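Local coordinates for protein lysine cyclodeaminase (Streptomyces pristinaespiralis, PDB 5YU3) that catalyses the NAD-dependent cyclisation of L-lysine to L-pipecolic acid with loss of ammonia, and also recognises L-ornithine and L-2,4-diaminobutyric acid, at residues M24-D29 and M312-E317; R9-V14 and L111-L116; H67-D72 and F304-A309. All blocks are in the same frame, centred on the assembly; numbering follows the deposited sequence.

Interaction 1: M24-D29 and M312-E317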
ATOM      1  N   MET A  24     -17.896 -11.993 -15.958  1.00 13.94           N
ATOM      2  CA  MET A  24     -17.681 -12.913 -14.844  1.00 16.24           C
ATOM      3  C   MET A  24     -17.032 -14.208 -15.324  1.00 16.48           C
ATOM      4  O   MET A  24     -16.104 -14.714 -14.687  1.00 17.06           O
ATOM      5  CB  MET A  24     -19.002 -13.188 -14.122  1.00 14.13           C
ATOM      6  CG  MET A  24     -18.887 -14.184 -12.946  1.00 14.53           C
ATOM      7  SD  MET A  24     -17.814 -13.604 -11.599  1.00 16.06           S
ATOM      8  CE  MET A  24     -18.955 -12.689 -10.587  1.00 12.38           C
ATOM      9  N   ARG A  25     -17.476 -14.738 -16.472  1.00 15.72           N
ATOM     10  CA  ARG A  25     -16.876 -15.957 -17.006  1.00 16.93           C
ATOM     11  C   ARG A  25     -15.406 -15.754 -17.350  1.00 19.67           C
ATOM     12  O   ARG A  25     -14.581 -16.646 -17.105  1.00 17.63           O
ATOM     13  CB  ARG A  25     -17.641 -16.439 -18.239  1.00 20.00           C
ATOM     14  CG  ARG A  25     -18.948 -17.167 -17.889  1.00 26.10           C
ATOM     15  CD  ARG A  25     -19.491 -17.982 -19.058  1.00 31.37           C
ATOM     16  NE  ARG A  25     -20.722 -18.688 -18.703  1.00 40.67           N
ATOM     17  CZ  ARG A  25     -21.941 -18.193 -18.904  1.00 41.14           C
ATOM     18  NH1 ARG A  25     -22.080 -16.993 -19.468  1.00 35.54           N
ATOM     19  NH2 ARG A  25     -23.015 -18.893 -18.551  1.00 40.67           N
ATOM     20  N   ARG A  26     -15.055 -14.591 -17.920  1.00 17.60           N
ATOM     21  CA  ARG A  26     -13.648 -14.317 -18.205  1.00 18.18           C
ATOM     22  C   ARG A  26     -12.817 -14.360 -16.933  1.00 18.49           C
ATOM     23  O   ARG A  26     -11.715 -14.919 -16.927  1.00 17.92           O
ATOM     24  CB  ARG A  26     -13.475 -12.953 -18.880  1.00 17.99           C
ATOM     25  CG  ARG A  26     -14.003 -12.887 -20.298  1.00 21.81           C
ATOM     26  CD  ARG A  26     -13.644 -11.548 -20.970  1.00 23.70           C
ATOM     27  NE  ARG A  26     -14.408 -11.356 -22.199  1.00 22.13           N
ATOM     28  CZ  ARG A  26     -14.360 -10.260 -22.947  1.00 29.19           C
ATOM     29  NH1 ARG A  26     -13.587  -9.236 -22.589  1.00 28.63           N
ATOM     30  NH2 ARG A  26     -15.095 -10.184 -24.054  1.00 30.38           N
ATOM     31  N   ILE A  27     -13.329 -13.776 -15.847  1.00 17.63           N
ATOM     32  CA  ILE A  27     -12.561 -13.738 -14.604  1.00 17.93           C
ATOM     33  C   ILE A  27     -12.497 -15.125 -13.968  1.00 19.49           C
ATOM     34  O   ILE A  27     -11.452 -15.525 -13.438  1.00 16.13           O
ATOM     35  CB  ILE A  27     -13.140 -12.677 -13.650  1.00 16.32           C
ATOM     36  CG1 ILE A  27     -12.922 -11.282 -14.265  1.00 16.01           C
ATOM     37  CG2 ILE A  27     -12.464 -12.738 -12.270  1.00 16.47           C
ATOM     38  CD1 ILE A  27     -13.692 -10.163 -13.590  1.00 17.12           C
ATOM     39  N   ILE A  28     -13.594 -15.890 -14.028  1.00 17.39           N
ATOM     40  CA  ILE A  28     -13.543 -17.281 -13.578  1.00 15.74           C
ATOM     41  C   ILE A  28     -12.462 -18.049 -14.336  1.00 18.21           C
ATOM     42  O   ILE A  28     -11.641 -18.753 -13.735  1.00 17.85           O
ATOM     43  CB  ILE A  28     -14.919 -17.952 -13.730  1.00 16.33           C
ATOM     44  CG1 ILE A  28     -15.908 -17.388 -12.704  1.00 15.56           C
ATOM     45  CG2 ILE A  28     -14.784 -19.488 -13.617  1.00 18.23           C
ATOM     46  CD1 ILE A  28     -17.367 -17.770 -12.985  1.00 17.39           C
ATOM     47  N   ASP A  29     -12.438 -17.924 -15.667  1.00 17.31           N
ATOM     48  CA  ASP A  29     -11.468 -18.678 -16.460  1.00 21.06           C
ATOM     49  C   ASP A  29     -10.037 -18.250 -16.147  1.00 19.98           C
ATOM     50  O   ASP A  29      -9.140 -19.093 -16.010  1.00 18.91           O
ATOM     51  CB  ASP A  29     -11.747 -18.505 -17.956  1.00 21.05           C
ATOM     52  CG  ASP A  29     -13.033 -19.200 -18.404  1.00 28.22           C
ATOM     53  OD1 ASP A  29     -13.524 -20.098 -17.690  1.00 27.90           O
ATOM     54  OD2 ASP A  29     -13.553 -18.845 -19.481  1.00 26.91           O
ATOM     55  N   MET A 312      -7.799  -7.345 -12.729  1.00 14.45           N
ATOM     56  CA  MET A 312      -7.393  -6.083 -13.349  1.00 15.58           C
ATOM     57  C   MET A 312      -6.919  -6.311 -14.776  1.00 17.37           C
ATOM     58  O   MET A 312      -7.265  -5.540 -15.684  1.00 17.58           O
ATOM     59  CB  MET A 312      -6.297  -5.402 -12.520  1.00 14.96           C
ATOM     60  CG  MET A 312      -5.808  -4.078 -13.128  1.00 17.24           C
ATOM     61  SD  MET A 312      -5.083  -3.004 -11.866  1.00 18.35           S
ATOM     62  CE  MET A 312      -4.781  -1.479 -12.780  1.00 17.67           C
ATOM     63  N   GLU A 313      -6.160  -7.383 -15.005  1.00 15.13           N
ATOM     64  CA  GLU A 313      -5.707  -7.675 -16.363  1.00 17.39           C
ATOM     65  C   GLU A 313      -6.890  -7.849 -17.307  1.00 18.77           C
ATOM     66  O   GLU A 313      -6.844  -7.409 -18.460  1.00 17.45           O
ATOM     67  CB  GLU A 313      -4.833  -8.926 -16.369  1.00 18.50           C
ATOM     68  CG  GLU A 313      -4.105  -9.182 -17.679  1.00 21.14           C
ATOM     69  CD  GLU A 313      -3.014  -8.157 -17.960  1.00 32.43           C
ATOM     70  OE1 GLU A 313      -2.552  -7.489 -17.007  1.00 29.55           O
ATOM     71  OE2 GLU A 313      -2.614  -8.030 -19.140  1.00 35.33           O
ATOM     72  N   VAL A 314      -7.963  -8.488 -16.834  1.00 16.78           N
ATOM     73  CA  VAL A 314      -9.141  -8.663 -17.679  1.00 16.23           C
ATOM     74  C   VAL A 314      -9.751  -7.310 -18.033  1.00 17.65           C
ATOM     75  O   VAL A 314     -10.132  -7.066 -19.187  1.00 17.08           O
ATOM     76  CB  VAL A 314     -10.166  -9.581 -16.990  1.00 18.24           C
ATOM     77  CG1 VAL A 314     -11.479  -9.567 -17.770  1.00 15.77           C
ATOM     78  CG2 VAL A 314      -9.605 -10.994 -16.884  1.00 19.71           C
ATOM     79  N   PHE A 315      -9.850  -6.412 -17.049  1.00 15.08           N
ATOM     80  CA  PHE A 315     -10.366  -5.073 -17.311  1.00 16.76           C
ATOM     81  C   PHE A 315      -9.449  -4.286 -18.242  1.00 18.54           C
ATOM     82  O   PHE A 315      -9.923  -3.587 -19.143  1.00 16.12           O
ATOM     83  CB  PHE A 315     -10.551  -4.311 -15.998  1.00 15.51           C
ATOM     84  CG  PHE A 315     -11.872  -4.565 -15.338  1.00 16.24           C
ATOM     85  CD1 PHE A 315     -12.995  -3.846 -15.712  1.00 18.07           C
ATOM     86  CD2 PHE A 315     -12.000  -5.544 -14.368  1.00 17.49           C
ATOM     87  CE1 PHE A 315     -14.222  -4.081 -15.104  1.00 15.74           C
ATOM     88  CE2 PHE A 315     -13.226  -5.790 -13.759  1.00 18.69           C
ATOM     89  CZ  PHE A 315     -14.339  -5.055 -14.134  1.00 20.00           C
ATOM     90  N   LEU A 316      -8.133  -4.352 -18.024  1.00 18.14           N
ATOM     91  CA  LEU A 316      -7.227  -3.566 -18.862  1.00 16.61           C
ATOM     92  C   LEU A 316      -7.216  -4.068 -20.298  1.00 20.86           C
ATOM     93  O   LEU A 316      -7.063  -3.269 -21.231  1.00 19.76           O
ATOM     94  CB  LEU A 316      -5.811  -3.594 -18.288  1.00 19.65           C
ATOM     95  CG  LEU A 316      -5.634  -2.913 -16.935  1.00 18.96           C
ATOM     96  CD1 LEU A 316      -4.160  -2.878 -16.556  1.00 23.78           C
ATOM     97  CD2 LEU A 316      -6.244  -1.512 -16.932  1.00 20.70           C
ATOM     98  N   GLU A 317      -7.357  -5.382 -20.502  1.00 16.72           N
ATOM     99  CA  GLU A 317      -7.454  -5.913 -21.858  1.00 18.96           C
ATOM    100  C   GLU A 317      -8.675  -5.351 -22.575  1.00 18.73           C
ATOM    101  O   GLU A 317      -8.585  -4.904 -23.727  1.00 19.39           O
ATOM    102  CB  GLU A 317      -7.505  -7.441 -21.825  1.00 19.43           C
ATOM    103  CG  GLU A 317      -6.167  -8.092 -21.493  1.00 23.84           C
ATOM    104  CD  GLU A 317      -6.275  -9.594 -21.326  1.00 30.06           C
ATOM    105  OE1 GLU A 317      -7.368 -10.135 -21.570  1.00 25.22           O
ATOM    106  OE2 GLU A 317      -5.269 -10.225 -20.937  1.00 29.50           O
TER
HETATM  107  O   HOH W   1     -11.238  -8.735 -21.163  1.00 23.18           O
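Arg-26 and Ile-27 of helix 20-39 pack on Val-314 and Phe-315 of helix 305-321 in a buried, mostly apolar helix-helix contact with one bridging water. The two segments run in roughly opposing senses, at 132° between their N-to-C directions, and their axes come within 10.0 Å. Val-314 gives the largest share of the contact. Its chi1 of 171° puts CG1 anti to the backbone N, and this one methyl meets both partners. Val-314 CG1 lies 4.1 Å from Arg-26 CB and 4.2 Å from Ile-27 CG1. The Ile-27 and Val-314 side chains cross obliquely. Further along Ile-27, the CD1 methyl approaches the Phe-315 ring at a slant, 4.4 Å from CE2. Arg-26 contributes its aliphatic base here, while its chain runs on extended to the guanidinium. Arg-26 NH1 donates to a water at 2.8 Å, and the water donates to the backbone O of Val-314, also at 2.8 Å. The water thus ties a side chain of one helix to a carbonyl of the other. Arg-26 NE is held by a salt bridge to Glu-22 of its own helix. Leu-23 and Arg-30 extend the cover over Val-314, and Arg-30 also forms a salt bridge with Glu-317. Leu-120 of helix 115-133 touches both Ile-27 and Phe-315. The Ile-27 side chain is about 11 Å from the bound NAD and about 13 Å from the bound proline, so the contact is structural packing that touches neither ligand. It joins an N-terminal helix to the one after strand 297-300 of the parallel, Rossmann-type NAD-binding sheet, in the ornithine cyclodeaminase/mu-crystallin fold.

Interaction 2: R9-V14 and L111-L116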
ATOM      1  N   ARG A   9     -16.653   5.638 -14.855  1.00 20.50           N
ATOM      2  CA  ARG A   9     -17.405   5.582 -16.104  1.00 21.17           C
ATOM      3  C   ARG A   9     -16.806   4.551 -17.053  1.00 20.53           C
ATOM      4  O   ARG A   9     -17.536   3.767 -17.673  1.00 21.36           O
ATOM      5  CB  ARG A   9     -17.437   6.977 -16.736  1.00 22.23           C
ATOM      6  CG  ARG A   9     -17.752   7.000 -18.220  1.00 28.23           C
ATOM      7  CD  ARG A   9     -19.241   6.859 -18.468  1.00 30.80           C
ATOM      8  NE  ARG A   9     -19.571   7.001 -19.887  1.00 30.26           N
ATOM      9  CZ  ARG A   9     -20.777   6.759 -20.393  1.00 31.27           C
ATOM     10  NH1 ARG A   9     -21.763   6.372 -19.590  1.00 33.57           N
ATOM     11  NH2 ARG A   9     -20.999   6.902 -21.692  1.00 24.14           N
ATOM     12  N   ASP A  10     -15.473   4.496 -17.137  1.00 19.45           N
ATOM     13  CA  ASP A  10     -14.823   3.521 -18.004  1.00 18.31           C
ATOM     14  C   ASP A  10     -15.078   2.096 -17.529  1.00 20.52           C
ATOM     15  O   ASP A  10     -15.343   1.205 -18.341  1.00 17.73           O
ATOM     16  CB  ASP A  10     -13.324   3.803 -18.070  1.00 19.58           C
ATOM     17  CG  ASP A  10     -13.019   5.191 -18.604  1.00 26.08           C
ATOM     18  OD1 ASP A  10     -13.393   5.480 -19.756  1.00 26.64           O
ATOM     19  OD2 ASP A  10     -12.411   5.993 -17.869  1.00 25.03           O
ATOM     20  N   VAL A  11     -14.990   1.854 -16.217  1.00 19.28           N
ATOM     21  CA  VAL A  11     -15.299   0.524 -15.704  1.00 18.48           C
ATOM     22  C   VAL A  11     -16.751   0.161 -16.006  1.00 19.31           C
ATOM     23  O   VAL A  11     -17.049  -0.961 -16.431  1.00 18.65           O
ATOM     24  CB  VAL A  11     -14.984   0.446 -14.199  1.00 21.41           C
ATOM     25  CG1 VAL A  11     -15.560  -0.812 -13.603  1.00 21.28           C
ATOM     26  CG2 VAL A  11     -13.463   0.501 -13.987  1.00 20.36           C
ATOM     27  N   ALA A  12     -17.669   1.111 -15.817  1.00 18.54           N
ATOM     28  CA  ALA A  12     -19.073   0.868 -16.148  1.00 18.77           C
ATOM     29  C   ALA A  12     -19.249   0.520 -17.624  1.00 17.89           C
ATOM     30  O   ALA A  12     -20.040  -0.366 -17.974  1.00 19.22           O
ATOM     31  CB  ALA A  12     -19.909   2.095 -15.778  1.00 18.29           C
ATOM     32  N   GLU A  13     -18.506   1.187 -18.503  1.00 17.22           N
ATOM     33  CA  GLU A  13     -18.669   0.918 -19.926  1.00 19.55           C
ATOM     34  C   GLU A  13     -18.090  -0.433 -20.304  1.00 18.39           C
ATOM     35  O   GLU A  13     -18.623  -1.101 -21.194  1.00 15.99           O
ATOM     36  CB  GLU A  13     -18.036   2.037 -20.751  1.00 17.71           C
ATOM     37  CG  GLU A  13     -18.813   3.348 -20.660  1.00 21.30           C
ATOM     38  CD  GLU A  13     -20.208   3.223 -21.240  1.00 22.81           C
ATOM     39  OE1 GLU A  13     -20.339   3.322 -22.480  1.00 20.94           O
ATOM     40  OE2 GLU A  13     -21.169   3.014 -20.465  1.00 22.82           O
ATOM     41  N   VAL A  14     -17.018  -0.868 -19.635  1.00 16.09           N
ATOM     42  CA  VAL A  14     -16.494  -2.204 -19.897  1.00 16.10           C
ATOM     43  C   VAL A  14     -17.541  -3.257 -19.563  1.00 16.33           C
ATOM     44  O   VAL A  14     -17.807  -4.167 -20.358  1.00 16.52           O
ATOM     45  CB  VAL A  14     -15.187  -2.446 -19.119  1.00 15.55           C
ATOM     46  CG1 VAL A  14     -14.847  -3.936 -19.131  1.00 17.52           C
ATOM     47  CG2 VAL A  14     -14.035  -1.649 -19.751  1.00 18.16           C
ATOM     48  N   LEU A 111      -4.436   2.788 -12.916  1.00 17.42           N
ATOM     49  CA  LEU A 111      -5.214   2.947 -11.692  1.00 17.90           C
ATOM     50  C   LEU A 111      -6.695   2.801 -12.022  1.00 20.61           C
ATOM     51  O   LEU A 111      -7.165   3.420 -12.979  1.00 18.89           O
ATOM     52  CB  LEU A 111      -4.941   4.324 -11.069  1.00 18.96           C
ATOM     53  CG  LEU A 111      -5.789   4.714  -9.863  1.00 19.43           C
ATOM     54  CD1 LEU A 111      -5.493   3.775  -8.708  1.00 18.93           C
ATOM     55  CD2 LEU A 111      -5.494   6.158  -9.479  1.00 24.27           C
ATOM     56  N   MET A 112      -7.434   2.016 -11.229  1.00 19.51           N
ATOM     57  CA  MET A 112      -8.853   1.797 -11.507  1.00 16.93           C
ATOM     58  C   MET A 112      -9.622   1.511 -10.224  1.00 18.63           C
ATOM     59  O   MET A 112      -9.045   1.224  -9.169  1.00 15.76           O
ATOM     60  CB  MET A 112      -9.062   0.633 -12.493  1.00 17.25           C
ATOM     61  CG  MET A 112      -8.598  -0.723 -11.952  1.00 18.54           C
ATOM     62  SD  MET A 112      -9.024  -2.104 -13.040  1.00 22.09           S
ATOM     63  CE  MET A 112     -10.801  -2.160 -12.811  1.00 20.51           C
ATOM     64  N   ASP A 113     -10.950   1.593 -10.340  1.00 16.56           N
ATOM     65  CA  ASP A 113     -11.857   1.199  -9.264  1.00 17.83           C
ATOM     66  C   ASP A 113     -11.564  -0.218  -8.789  1.00 18.43           C
ATOM     67  O   ASP A 113     -11.237  -1.106  -9.584  1.00 16.76           O
ATOM     68  CB  ASP A 113     -13.308   1.256  -9.756  1.00 16.70           C
ATOM     69  CG  ASP A 113     -14.273   0.590  -8.792  1.00 16.20           C
ATOM     70  OD1 ASP A 113     -14.378   1.078  -7.650  1.00 17.24           O
ATOM     71  OD2 ASP A 113     -14.931  -0.406  -9.176  1.00 19.99           O
ATOM     72  N   GLY A 114     -11.736  -0.439  -7.481  1.00 17.70           N
ATOM     73  CA  GLY A 114     -11.636  -1.773  -6.916  1.00 17.78           C
ATOM     74  C   GLY A 114     -12.942  -2.340  -6.385  1.00 17.99           C
ATOM     75  O   GLY A 114     -12.985  -3.511  -5.996  1.00 17.85           O
ATOM     76  N   VAL A 115     -14.018  -1.545  -6.370  1.00 16.40           N
ATOM     77  CA  VAL A 115     -15.291  -2.015  -5.806  1.00 16.61           C
ATOM     78  C   VAL A 115     -15.886  -3.134  -6.661  1.00 17.64           C
ATOM     79  O   VAL A 115     -16.154  -4.241  -6.169  1.00 17.31           O
ATOM     80  CB  VAL A 115     -16.286  -0.850  -5.654  1.00 16.23           C
ATOM     81  CG1 VAL A 115     -17.657  -1.381  -5.212  1.00 19.80           C
ATOM     82  CG2 VAL A 115     -15.775   0.176  -4.654  1.00 18.10           C
ATOM     83  N   LEU A 116     -16.135  -2.852  -7.948  1.00 16.76           N
ATOM     84  CA  LEU A 116     -16.697  -3.879  -8.827  1.00 17.23           C
ATOM     85  C   LEU A 116     -15.735  -5.053  -8.986  1.00 18.88           C
ATOM     86  O   LEU A 116     -16.135  -6.215  -8.868  1.00 15.37           O
ATOM     87  CB  LEU A 116     -17.049  -3.286 -10.195  1.00 16.95           C
ATOM     88  CG  LEU A 116     -17.588  -4.284 -11.229  1.00 20.21           C
ATOM     89  CD1 LEU A 116     -18.858  -4.953 -10.724  1.00 20.92           C
ATOM     90  CD2 LEU A 116     -17.823  -3.592 -12.591  1.00 21.89           C
TER
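Val-11 of helix 8-18 sets its two methyls against different parts of the strand-to-helix junction at 111-116. Val-11 CG1 meets Leu-116 CD2 at 3.7 Å, and the two side chains run past one another head to tail. Val-11 CG2 faces Met-112 CE at 3.9 Å, and the methionine chain comes in nearly perpendicular to the valine. Val-11 CG2 also lies 4.3 Å from Asp-113 CB. Met-112 gets there by a bend at its thioether: chi3 of -71° turns CE out of the line of the chain. The junction is where strand 108-113 of the mixed sheet gives way to helix 115-133, and Asp-113 caps that helix. Asp-113 OD1 accepts from Val-115 N at 2.9 Å, met from above the carboxylate plane. Asp-113 OD2 accepts from Leu-116 N at 3.0 Å on the syn side. The pair of bonds holds the carboxylate over the first turn, where the helix end probably favours its negative charge. They also fix the backbone that presents Leu-116 to Val-11. Asp-113 OD1 has a further partner across the dimer interface, the backbone N of His-332 of the second subunit. Pro-340 of that subunit packs on Leu-116, and its Leu-343 packs on Ala-12.

Interaction 3: H67-D72 and F304-A309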
ATOM      1  N   HIS A  67       0.985  -7.578  -5.064  1.00 16.00           N
ATOM      2  CA  HIS A  67       1.409  -8.772  -5.784  1.00 16.29           C
ATOM      3  C   HIS A  67       2.374  -8.387  -6.895  1.00 18.56           C
ATOM      4  O   HIS A  67       2.057  -7.532  -7.729  1.00 20.64           O
ATOM      5  CB  HIS A  67       0.236  -9.548  -6.390  1.00 18.81           C
ATOM      6  CG  HIS A  67       0.671 -10.799  -7.091  1.00 19.34           C
ATOM      7  ND1 HIS A  67       0.848 -11.992  -6.427  1.00 18.83           N
ATOM      8  CD2 HIS A  67       1.015 -11.029  -8.380  1.00 21.04           C
ATOM      9  CE1 HIS A  67       1.264 -12.910  -7.279  1.00 21.29           C
ATOM     10  NE2 HIS A  67       1.381 -12.351  -8.471  1.00 20.96           N
ATOM     11  N   ARG A  68       3.523  -9.051  -6.939  1.00 18.18           N
ATOM     12  CA  ARG A  68       4.567  -8.720  -7.898  1.00 18.80           C
ATOM     13  C   ARG A  68       4.688  -9.816  -8.947  1.00 23.72           C
ATOM     14  O   ARG A  68       4.739 -11.007  -8.613  1.00 22.93           O
ATOM     15  CB  ARG A  68       5.912  -8.508  -7.193  1.00 18.47           C
ATOM     16  CG  ARG A  68       7.073  -8.272  -8.171  1.00 19.94           C
ATOM     17  CD  ARG A  68       8.311  -7.693  -7.477  1.00 22.58           C
ATOM     18  NE  ARG A  68       9.403  -7.518  -8.435  1.00 21.37           N
ATOM     19  CZ  ARG A  68      10.452  -8.332  -8.537  1.00 23.57           C
ATOM     20  NH1 ARG A  68      10.575  -9.382  -7.725  1.00 24.05           N
ATOM     21  NH2 ARG A  68      11.381  -8.101  -9.458  1.00 21.40           N
ATOM     22  N   GLU A  69       4.727  -9.406 -10.212  1.00 22.99           N
ATOM     23  CA  GLU A  69       5.109 -10.279 -11.314  1.00 26.89           C
ATOM     24  C   GLU A  69       6.510  -9.872 -11.757  1.00 25.35           C
ATOM     25  O   GLU A  69       6.666  -8.868 -12.470  1.00 22.67           O
ATOM     26  CB  GLU A  69       4.106 -10.167 -12.467  1.00 26.81           C
ATOM     27  CG  GLU A  69       2.801 -10.926 -12.167  1.00 34.52           C
ATOM     28  CD  GLU A  69       3.030 -12.426 -12.042  1.00 37.61           C
ATOM     29  OE1 GLU A  69       3.725 -12.974 -12.928  1.00 43.41           O
ATOM     30  OE2 GLU A  69       2.541 -13.057 -11.067  1.00 38.97           O
ATOM     31  N   PRO A  70       7.552 -10.597 -11.344  1.00 24.32           N
ATOM     32  CA  PRO A  70       8.929 -10.099 -11.486  1.00 24.20           C
ATOM     33  C   PRO A  70       9.296  -9.765 -12.921  1.00 24.05           C
ATOM     34  O   PRO A  70       9.045 -10.541 -13.846  1.00 23.18           O
ATOM     35  CB  PRO A  70       9.772 -11.249 -10.936  1.00 23.23           C
ATOM     36  CG  PRO A  70       8.729 -11.987  -9.954  1.00 27.57           C
ATOM     37  CD  PRO A  70       7.550 -11.839 -10.489  1.00 27.44           C
ATOM     38  N   GLY A  71       9.888  -8.581 -13.101  1.00 22.35           N
ATOM     39  CA  GLY A  71      10.254  -8.090 -14.409  1.00 22.44           C
ATOM     40  C   GLY A  71       9.130  -7.436 -15.180  1.00 27.75           C
ATOM     41  O   GLY A  71       9.391  -6.826 -16.226  1.00 26.34           O
ATOM     42  N   ASP A  72       7.892  -7.537 -14.702  1.00 23.71           N
ATOM     43  CA  ASP A  72       6.744  -7.012 -15.429  1.00 21.56           C
ATOM     44  C   ASP A  72       6.115  -5.859 -14.666  1.00 21.90           C
ATOM     45  O   ASP A  72       6.322  -4.694 -15.010  1.00 21.79           O
ATOM     46  CB  ASP A  72       5.701  -8.105 -15.667  1.00 26.80           C
ATOM     47  CG  ASP A  72       6.183  -9.172 -16.631  1.00 37.75           C
ATOM     48  OD1 ASP A  72       5.532 -10.237 -16.703  1.00 45.75           O
ATOM     49  OD2 ASP A  72       7.203  -8.942 -17.323  1.00 38.55           O
ATOM     50  N   PHE A 304      -6.787 -12.653  -2.055  1.00 17.13           N
ATOM     51  CA  PHE A 304      -5.384 -12.285  -2.069  1.00 15.42           C
ATOM     52  C   PHE A 304      -5.077 -11.560  -3.372  1.00 17.53           C
ATOM     53  O   PHE A 304      -5.808 -11.667  -4.366  1.00 15.44           O
ATOM     54  CB  PHE A 304      -4.453 -13.499  -1.804  1.00 14.37           C
ATOM     55  CG  PHE A 304      -4.512 -14.601  -2.831  1.00 15.63           C
ATOM     56  CD1 PHE A 304      -5.602 -15.471  -2.897  1.00 15.79           C
ATOM     57  CD2 PHE A 304      -3.436 -14.822  -3.682  1.00 15.64           C
ATOM     58  CE1 PHE A 304      -5.636 -16.503  -3.822  1.00 15.15           C
ATOM     59  CE2 PHE A 304      -3.461 -15.858  -4.616  1.00 16.18           C
ATOM     60  CZ  PHE A 304      -4.564 -16.702  -4.683  1.00 16.12           C
ATOM     61  N   ALA A 305      -3.988 -10.787  -3.334  1.00 14.08           N
ATOM     62  CA  ALA A 305      -3.751  -9.763  -4.347  1.00 16.29           C
ATOM     63  C   ALA A 305      -3.596 -10.337  -5.753  1.00 16.79           C
ATOM     64  O   ALA A 305      -3.911  -9.650  -6.730  1.00 16.72           O
ATOM     65  CB  ALA A 305      -2.516  -8.946  -3.955  1.00 16.04           C
ATOM     66  N   PHE A 306      -3.086 -11.568  -5.890  1.00 16.61           N
ATOM     67  CA  PHE A 306      -3.011 -12.205  -7.205  1.00 17.70           C
ATOM     68  C   PHE A 306      -4.368 -12.205  -7.897  1.00 17.86           C
ATOM     69  O   PHE A 306      -4.451 -12.016  -9.114  1.00 15.45           O
ATOM     70  CB  PHE A 306      -2.492 -13.640  -7.062  1.00 15.90           C
ATOM     71  CG  PHE A 306      -2.339 -14.389  -8.362  1.00 20.74           C
ATOM     72  CD1 PHE A 306      -1.469 -13.948  -9.343  1.00 23.70           C
ATOM     73  CD2 PHE A 306      -3.047 -15.566  -8.580  1.00 25.26           C
ATOM     74  CE1 PHE A 306      -1.314 -14.658 -10.531  1.00 31.40           C
ATOM     75  CE2 PHE A 306      -2.896 -16.278  -9.759  1.00 23.40           C
ATOM     76  CZ  PHE A 306      -2.023 -15.824 -10.735  1.00 26.68           C
ATOM     77  N   GLU A 307      -5.445 -12.428  -7.139  1.00 15.40           N
ATOM     78  CA  GLU A 307      -6.773 -12.421  -7.748  1.00 15.33           C
ATOM     79  C   GLU A 307      -7.112 -11.042  -8.293  1.00 15.94           C
ATOM     80  O   GLU A 307      -7.717 -10.921  -9.362  1.00 14.84           O
ATOM     81  CB  GLU A 307      -7.830 -12.856  -6.739  1.00 15.02           C
ATOM     82  CG  GLU A 307      -7.569 -14.236  -6.123  1.00 13.98           C
ATOM     83  CD  GLU A 307      -8.549 -14.587  -5.012  1.00 16.42           C
ATOM     84  OE1 GLU A 307      -9.015 -13.673  -4.308  1.00 18.03           O
ATOM     85  OE2 GLU A 307      -8.854 -15.793  -4.846  1.00 18.04           O
ATOM     86  N   ASP A 308      -6.727  -9.994  -7.567  1.00 14.89           N
ATOM     87  CA  ASP A 308      -6.979  -8.633  -8.026  1.00 17.18           C
ATOM     88  C   ASP A 308      -6.140  -8.292  -9.250  1.00 19.20           C
ATOM     89  O   ASP A 308      -6.617  -7.607 -10.164  1.00 15.30           O
ATOM     90  CB  ASP A 308      -6.707  -7.660  -6.887  1.00 15.60           C
ATOM     91  CG  ASP A 308      -7.545  -7.967  -5.678  1.00 17.65           C
ATOM     92  OD1 ASP A 308      -8.778  -7.840  -5.801  1.00 16.28           O
ATOM     93  OD2 ASP A 308      -6.992  -8.345  -4.617  1.00 17.08           O
ATOM     94  N   ALA A 309      -4.885  -8.752  -9.283  1.00 15.30           N
ATOM     95  CA  ALA A 309      -4.050  -8.526 -10.459  1.00 16.42           C
ATOM     96  C   ALA A 309      -4.635  -9.210 -11.689  1.00 19.81           C
ATOM     97  O   ALA A 309      -4.597  -8.657 -12.797  1.00 16.65           O
ATOM     98  CB  ALA A 309      -2.625  -9.026 -10.201  1.00 17.77           C
TER
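His-67 and Phe-306 run alongside each other in the same direction, and their rings meet obliquely, centroids 5.0 Å apart and planes at 49°. With CG anti to the backbone N (chi1 -178°), the His-67 ring extends along Phe-306. Phe-306 CB sits over a face of the His-67 imidazole, 4.0 Å from its centroid, in a CH-pi contact. CD1 of Phe-306 comes over the same ring, 3.4 Å from His-67 NE2. At the base, His-67 CB touches Ala-305 CB at 3.7 Å. His-67 NE2 donates to Glu-69 OE2 at 2.9 Å, in the ring plane to within 8°, on the carboxylate's anti lone pair. ND1 is hydrogen-bonded to Ser-46 OG, which also bonds Phe-306 N. Glu-69 OE1 has its own salt bridge to Arg-43. A leucine in place of His-67 would probably leave Glu-69 OE2 and Ser-46 without their imidazole partners and Phe-306 without the ring face under its CB. The contact fastens strand 60-69 of the mixed sheet to the start of helix 305-321, just after pocket residues Thr-302 and Gly-303. Asp-308 on that helix salt-bridges pocket residues Lys-77 and Arg-121. This is consistent with second-shell packing beside the proline pocket, probably the substrate site.

How the interactions relate
All three contacts are buried. Interactions 1 and 3 share helix 305-321: 304-309 at its start meets a strand of the mixed sheet, and 312-317 further on meets helix 20-39. Interactions 1 and 2 form one continuous core. Phe-315 joins them, its CG 3.6 Å from Met-112 CE and its CE1 3.8 Å from Val-11 CG1. Interactions 2 and 3 do not touch, though both reach the mixed sheet. The chemistry follows the place. Interaction 1 is aliphatic with a water at its margin. Interaction 2 is aliphatic beside a helix cap at the dimer interface. Interaction 3, nearest the bound proline, rests on a hydrogen-bonded imidazole.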